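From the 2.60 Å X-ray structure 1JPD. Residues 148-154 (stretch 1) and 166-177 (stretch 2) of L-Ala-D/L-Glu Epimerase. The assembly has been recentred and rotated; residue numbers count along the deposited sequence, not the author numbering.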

# COMPACT_ATOMS: atom_id res chain seq x y z
N ALA A 148 16.25 2.71 -10.64
CA ALA A 148 15.19 1.81 -10.19
C ALA A 148 15.53 0.35 -10.43
O ALA A 148 15.60 -0.10 -11.57
N LYS A 149 15.73 -0.40 -9.35
CA LYS A 149 16.06 -1.82 -9.46
C LYS A 149 14.80 -2.68 -9.54
O LYS A 149 14.82 -3.77 -10.12
N LEU A 150 13.71 -2.18 -8.97
CA LEU A 150 12.43 -2.89 -8.97
C LEU A 150 11.44 -2.11 -9.82
O LEU A 150 11.13 -0.96 -9.53
N LEU A 151 10.96 -2.73 -10.90
CA LEU A 151 10.01 -2.10 -11.79
C LEU A 151 8.65 -2.79 -11.68
O LEU A 151 8.56 -4.02 -11.70
N LYS A 152 7.59 -1.99 -11.54
CA LYS A 152 6.24 -2.56 -11.47
C LYS A 152 5.62 -2.31 -12.83
O LYS A 152 5.28 -1.17 -13.16
N VAL A 153 5.47 -3.36 -13.63
CA VAL A 153 4.89 -3.21 -14.96
C VAL A 153 3.38 -3.31 -14.90
O VAL A 153 2.84 -4.31 -14.44
N LYS A 154 2.71 -2.25 -15.34
CA LYS A 154 1.25 -2.22 -15.35
C LYS A 154 0.78 -2.85 -16.66
O LYS A 154 1.26 -2.49 -17.74
N ALA A 166 9.61 -7.32 -24.77
CA ALA A 166 10.38 -6.11 -25.06
C ALA A 166 10.95 -5.47 -23.78
O ALA A 166 12.08 -4.98 -23.79
N ILE A 167 10.18 -5.48 -22.70
CA ILE A 167 10.64 -4.91 -21.42
C ILE A 167 11.81 -5.71 -20.82
O ILE A 167 12.86 -5.13 -20.51
N ARG A 168 11.64 -7.02 -20.67
CA ARG A 168 12.71 -7.85 -20.11
C ARG A 168 13.99 -7.78 -20.95
O ARG A 168 15.09 -7.77 -20.41
N THR A 169 13.84 -7.73 -22.27
CA THR A 169 15.00 -7.64 -23.16
C THR A 169 15.75 -6.34 -22.90
O THR A 169 16.98 -6.29 -23.02
N ALA A 170 15.01 -5.29 -22.55
CA ALA A 170 15.58 -3.97 -22.29
C ALA A 170 16.28 -3.89 -20.93
O ALA A 170 17.36 -3.31 -20.83
N VAL A 171 15.66 -4.45 -19.90
CA VAL A 171 16.24 -4.43 -18.57
C VAL A 171 16.38 -5.86 -18.08
O VAL A 171 15.69 -6.30 -17.16
N PRO A 172 17.31 -6.61 -18.69
CA PRO A 172 17.55 -8.01 -18.33
C PRO A 172 17.92 -8.22 -16.87
O PRO A 172 17.73 -9.31 -16.33
N ASP A 173 18.43 -7.18 -16.22
CA ASP A 173 18.82 -7.31 -14.82
C ASP A 173 17.83 -6.74 -13.83
O ASP A 173 17.96 -6.95 -12.62
N ALA A 174 16.83 -6.01 -14.32
CA ALA A 174 15.83 -5.42 -13.46
C ALA A 174 14.93 -6.47 -12.84
O ALA A 174 14.61 -7.47 -13.47
N THR A 175 14.54 -6.25 -11.58
CA THR A 175 13.61 -7.15 -10.91
C THR A 175 12.24 -6.65 -11.38
O THR A 175 11.93 -5.46 -11.22
N LEU A 176 11.42 -7.52 -11.96
CA LEU A 176 10.12 -7.12 -12.46
C LEU A 176 8.92 -7.74 -11.75
O LEU A 176 8.92 -8.94 -11.47
N ILE A 177 7.91 -6.92 -11.46
CA ILE A 177 6.67 -7.41 -10.87
C ILE A 177 5.57 -6.85 -11.76
O ILE A 177 5.71 -5.76 -12.31

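Strand 150-154 lies beside strand 175-177 in parallel register, and a backbone ladder joins them, with bridge partners placing their side chains on the same face. Ala148 precedes the strand; its methyl points sideways and stays clear of stretch 2. Lys149 contributes through its backbone: Thr175 N donates to Lys149 O at 2.9 Å, the first rung of the ladder. Its side chain (chi1 m, chi2 t, chi3 t, chi4 p) leads away from stretch 2.

From Leu150 onward the side chains alternate between the two faces of the sheet. Leu150, Lys152, Thr175 and Ile177 share one face. Leu150 takes the t,p rotamer, which brings its end nearer to stretch 2 than its CA-to-CB bond alone would suggest. There Leu150 CD1 lies 3.6 Å from Thr175 CG2 and 3.9 Å from Ile177 CG2, so one methyl meets both side chains. Thr175 is in the m rotamer, and it is its methyl rather than its hydroxyl that makes this contact.

Leu151 turns to the other face with Leu176. Its backbone bonds to both flanking residues of its bridge partner: Leu151 N donates to Thr175 O at 2.9 Å, and Leu151 O accepts from Ile177 N at 3.0 Å. In the m,t rotamer, Leu151 CD1 reaches Val171 CG2 at 3.8 Å and Ala174 CB at 4.0 Å, packing against the turn that links helix 166-170 to the strand. Leu176 CD2 lies 3.8 Å from both Leu151 CB and Leu151 CD1; Leu176, also m,t, points to the same face, and its end comes nearer to stretch 1. The turn is itself braced by Arg168, whose NH1 donates to Ala174 O at 2.7 Å and to Val171 O at 2.9 Å.

Lys152 returns to the face of Leu150. Only the start of its chain packs here, with Lys152 CB 3.9 Å from Ile177 CG1; the t,t,p,t conformation then carries the amine away to a hydrogen bond elsewhere in the structure. Ile177, in the p,t rotamer, thus fits beside both Leu150 and Lys152, and has the largest area covered by the opposing stretch.

Val153 points toward stretch 2, with chi1 t, and its N donates to Ile177 O at 2.7 Å. Both methyls lie against CD1 of Ile167 (m,t) on the helix, Val153 CG1 at 3.7 Å and Val153 CG2 at 4.0 Å from it; Val153 CG2 also comes within 4.5 Å of Leu176 CD2. Lys154 ends the stretch pointing away. The side-chain contacts between the stretches are therefore apolar, and the hydrogen bonds joining them are all backbone to backbone.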

# COMPACT_ATOMS: atom_id res chain seq x y z
CB ALA A 148 13.89 2.16 -10.87
CB LYS A 149 16.91 -2.26 -8.27
CG LYS A 149 18.33 -1.69 -8.30
CD LYS A 149 19.08 -1.96 -7.01
CE LYS A 149 20.47 -1.34 -7.07
NZ LYS A 149 20.44 0.08 -7.53
CB LEU A 150 11.90 -3.01 -7.54
CG LEU A 150 10.52 -3.65 -7.36
CD1 LEU A 150 10.54 -5.07 -7.92
CD2 LEU A 150 10.16 -3.68 -5.89
CB LEU A 151 10.48 -2.21 -13.25
CG LEU A 151 11.81 -1.58 -13.64
CD1 LEU A 151 12.08 -1.81 -15.12
CD2 LEU A 151 11.77 -0.09 -13.32
CB LYS A 152 5.41 -1.89 -10.38
CG LYS A 152 4.01 -2.48 -10.24
CD LYS A 152 3.24 -1.88 -9.07
CE LYS A 152 2.91 -0.41 -9.29
NZ LYS A 152 2.25 0.18 -8.10
CB VAL A 153 5.42 -4.30 -15.92
CG1 VAL A 153 4.78 -4.12 -17.28
CG2 VAL A 153 6.93 -4.21 -16.03
CB LYS A 154 0.74 -0.77 -15.26
CG LYS A 154 0.80 -0.15 -13.88
CD LYS A 154 -0.60 -0.03 -13.27
CE LYS A 154 -0.57 0.69 -11.92
NZ LYS A 154 -0.08 2.10 -12.01
CB ALA A 166 9.53 -5.10 -25.81
CB ILE A 167 9.47 -4.84 -20.39
CG1 ILE A 167 8.49 -3.75 -20.82
CG2 ILE A 167 10.00 -4.55 -19.00
CD1 ILE A 167 7.17 -3.75 -20.04
CB ARG A 168 12.26 -9.32 -20.00
CG ARG A 168 13.41 -10.27 -19.65
CD ARG A 168 14.14 -9.79 -18.40
NE ARG A 168 13.47 -10.22 -17.17
CZ ARG A 168 13.64 -9.64 -15.99
NH1 ARG A 168 14.45 -8.60 -15.87
NH2 ARG A 168 13.01 -10.11 -14.92
CB THR A 169 14.58 -7.68 -24.66
OG1 THR A 169 13.88 -8.90 -24.95
CG2 THR A 169 15.81 -7.58 -25.56
CB ALA A 170 14.50 -2.90 -22.37
CB VAL A 171 15.38 -3.59 -17.59
CG1 VAL A 171 15.34 -2.13 -18.05
CG2 VAL A 171 13.97 -4.15 -17.52
CB PRO A 172 18.67 -8.43 -19.29
CG PRO A 172 19.45 -7.17 -19.42
CD PRO A 172 18.36 -6.14 -19.62
CB ASP A 173 20.18 -6.64 -14.58
CG ASP A 173 21.29 -7.32 -15.34
OD1 ASP A 173 21.35 -8.56 -15.32
OD2 ASP A 173 22.12 -6.60 -15.94
CB ALA A 174 14.99 -4.44 -14.25
CB THR A 175 13.67 -7.02 -9.38
OG1 THR A 175 14.98 -7.37 -8.91
CG2 THR A 175 12.63 -7.94 -8.73
CB LEU A 176 10.00 -7.47 -13.95
CG LEU A 176 11.07 -7.02 -14.94
CD1 LEU A 176 10.78 -7.62 -16.30
CD2 LEU A 176 11.11 -5.51 -15.02
CB ILE A 177 6.49 -6.98 -9.40
CG1 ILE A 177 6.47 -5.47 -9.26
CG2 ILE A 177 7.61 -7.57 -8.55
CD1 ILE A 177 6.26 -5.02 -7.81